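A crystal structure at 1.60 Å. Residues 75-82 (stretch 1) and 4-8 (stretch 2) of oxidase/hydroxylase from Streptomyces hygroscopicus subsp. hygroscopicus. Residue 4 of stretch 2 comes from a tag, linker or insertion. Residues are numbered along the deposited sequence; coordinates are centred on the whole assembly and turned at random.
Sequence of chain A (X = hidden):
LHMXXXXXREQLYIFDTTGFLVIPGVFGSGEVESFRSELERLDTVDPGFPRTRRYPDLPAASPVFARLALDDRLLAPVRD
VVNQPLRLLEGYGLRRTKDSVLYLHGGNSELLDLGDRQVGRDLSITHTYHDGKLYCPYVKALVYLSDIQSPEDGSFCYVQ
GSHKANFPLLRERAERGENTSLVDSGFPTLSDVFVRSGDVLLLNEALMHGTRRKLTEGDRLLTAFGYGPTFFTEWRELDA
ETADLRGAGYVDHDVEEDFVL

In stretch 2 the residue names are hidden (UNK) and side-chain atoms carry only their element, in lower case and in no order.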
# COMPACT_ATOMS: atom_id res chain seq x y z
N LEU A 75 19.31 20.32 2.98
CA LEU A 75 18.29 20.23 1.96
C LEU A 75 18.48 19.06 1.01
O LEU A 75 17.51 18.44 0.60
CB LEU A 75 18.22 21.53 1.14
CG LEU A 75 17.77 22.78 1.88
CD1 LEU A 75 17.48 23.85 0.85
CD2 LEU A 75 16.54 22.51 2.73
N ALA A 76 19.73 18.74 0.68
CA ALA A 76 19.92 17.68 -0.30
C ALA A 76 19.42 16.31 0.23
O ALA A 76 18.66 15.65 -0.45
CB ALA A 76 21.39 17.61 -0.74
N PRO A 77 19.80 15.92 1.47
CA PRO A 77 19.19 14.66 1.93
C PRO A 77 17.67 14.73 2.18
O PRO A 77 16.98 13.75 1.92
CB PRO A 77 19.94 14.35 3.23
CG PRO A 77 20.53 15.63 3.66
CD PRO A 77 20.84 16.39 2.39
N VAL A 78 17.16 15.87 2.66
CA VAL A 78 15.71 16.04 2.81
C VAL A 78 14.96 15.83 1.49
O VAL A 78 13.95 15.11 1.44
CB VAL A 78 15.38 17.45 3.38
CG1 VAL A 78 13.88 17.79 3.22
CG2 VAL A 78 15.79 17.53 4.85
N ARG A 79 15.47 16.43 0.42
CA ARG A 79 14.85 16.28 -0.89
C ARG A 79 14.73 14.82 -1.31
O ARG A 79 13.76 14.44 -1.99
CB ARG A 79 15.63 17.04 -1.95
CG ARG A 79 15.56 18.52 -1.80
CD ARG A 79 16.17 19.18 -3.01
NE ARG A 79 16.29 20.60 -2.78
CZ ARG A 79 15.27 21.45 -2.79
NH1 ARG A 79 14.03 21.01 -3.04
NH2 ARG A 79 15.49 22.74 -2.56
N ASP A 80 15.70 14.01 -0.91
CA ASP A 80 15.76 12.60 -1.31
C ASP A 80 14.79 11.74 -0.51
O ASP A 80 14.56 10.60 -0.87
CB ASP A 80 17.19 12.04 -1.16
CG ASP A 80 18.12 12.50 -2.27
OD1 ASP A 80 17.66 13.15 -3.24
OD2 ASP A 80 19.33 12.19 -2.18
N VAL A 81 14.21 12.28 0.56
CA VAL A 81 13.22 11.50 1.31
C VAL A 81 11.81 12.10 1.23
O VAL A 81 10.83 11.43 1.50
CB VAL A 81 13.63 11.30 2.79
CG1 VAL A 81 14.94 10.50 2.88
CG2 VAL A 81 13.75 12.64 3.53
N VAL A 82 11.72 13.37 0.86
CA VAL A 82 10.40 14.00 0.63
C VAL A 82 9.97 13.93 -0.83
O VAL A 82 8.84 13.55 -1.14
CB VAL A 82 10.39 15.46 1.09
CG1 VAL A 82 9.02 16.09 0.89
CG2 VAL A 82 10.78 15.56 2.55
N UNK A 4 25.92 14.91 -7.50
CA UNK A 4 26.04 13.54 -7.03
C UNK A 4 24.95 13.34 -6.01
O UNK A 4 24.59 14.29 -5.30
c UNK A 4 27.43 13.24 -6.43
c UNK A 4 28.49 13.39 -7.50
c UNK A 4 27.72 14.17 -5.26
N UNK A 5 24.38 12.13 -5.95
CA UNK A 5 23.26 11.86 -5.03
C UNK A 5 23.59 12.24 -3.59
O UNK A 5 24.68 11.95 -3.10
c UNK A 5 23.50 10.06 -6.56
c UNK A 5 24.67 10.96 -6.80
c UNK A 5 23.06 10.35 -5.17
N UNK A 6 22.65 12.92 -2.94
CA UNK A 6 22.83 13.33 -1.56
C UNK A 6 22.94 12.13 -0.65
O UNK A 6 23.70 12.12 0.32
c UNK A 6 21.68 14.21 -1.13
N UNK A 7 22.15 11.10 -0.98
CA UNK A 7 22.13 9.87 -0.19
C UNK A 7 22.51 8.68 -1.06
O UNK A 7 22.04 8.54 -2.18
c UNK A 7 20.26 10.67 1.44
c UNK A 7 21.28 10.84 2.56
c UNK A 7 18.89 10.27 1.99
c UNK A 7 20.74 9.64 0.42
N UNK A 8 23.36 7.81 -0.51
CA UNK A 8 23.74 6.60 -1.21
C UNK A 8 22.61 5.59 -1.19
O UNK A 8 21.62 5.78 -0.48
o UNK A 8 24.66 5.54 0.76
c UNK A 8 26.13 6.95 -0.54
c UNK A 8 24.98 5.96 -0.57
O HOH W 1 20.25 13.90 -4.30
O HOH W 2 19.79 9.80 -3.35

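Stretch 2 approaches the helix of residues 75-82 as an irregular segment, and its side chains can be identified in order from their atoms. Position 4 carries three side-chain carbons, one bonded to the backbone and bearing the other two, and it lies beyond reach of stretch 1. A fork at the first side-chain atom, made of carbon alone, is that of valine. Val 4 belongs to the expression tag; it is exposed and touches a crystal neighbour.

Position 5 also has three carbons, but here they close a ring onto the backbone N. Its CA-to-CB bond points sideways, and CB, the nearest atom of the ring's side-chain part, is 5.1 Å from OD2 of Asp 80. The closest approach is made by the backbone, with C of position 5 lying 4.5 Å from the same OD2 of Asp 80. The ring defines proline, and Pro 5 too meets a crystal neighbour.

At position 6 the side chain is a single carbon. Its CA-to-CB bond points toward the helix, and its CA comes within 5.2 Å of the CA of Pro 77. The methyl group packs closely on the helix: CB of position 6 lies 3.4 Å from both C and CB of Ala 76, 3.6 Å from N of Pro 77 and 3.3 Å from OD2 of Asp 80. This is Ala 6.

Position 7 has four side-chain carbons, forked at the second, with no heteroatom. One branch end packs against CB of Pro 77; the other lies near CG1 of Val 81 and also near CB of Pro 77. A fork one atom further out than in valine identifies leucine. Leu 7 is buried, with chi1 near -65° (m) and chi2 near 180° (t). CD2 of Leu 7 packs 3.8 Å from CB of Pro 77; CD1 lies 4.1 Å from CG1 of Val 81 and also 4.4 Å from CB of Pro 77.

Position 8 bears one carbon that carries one oxygen and one further carbon. Its CA-to-CB bond points away from stretch 1, which it does not touch. The pattern is that of threonine. Thr 8 instead occupies an N-cap position, its side chain capping a backbone N just past the stretch.

The contact joins a small apolar patch to a polar anchor. Ala 6 and Leu 7 lie against Ala 76, Pro 77 and Val 81, the two alanine methyls meeting at the surface and the leucine reaching more buried ground. The helix is kinked where N of Pro 77, lacking a proton, makes no bond to the preceding turn; the methyl of Ala 6 packs near this nitrogen. One turn on, Asp 80 directs its carboxylate at the backbone of stretch 2. Its OD2 accepts a weak hydrogen bond from N of Leu 7 (3.3 Å, 133°), and water reinforces the link. Water 1 accepts from N of Ala 6 at 2.9 Å and is placed to donate to OD2 of Asp 80 at 2.9 Å, while water 2 donates to both O of Leu 7 (2.8 Å) and OD2 of Asp 80 (2.7 Å). Together the two stretches bury 234 Å².

Stretch 2 4-8: VPALT
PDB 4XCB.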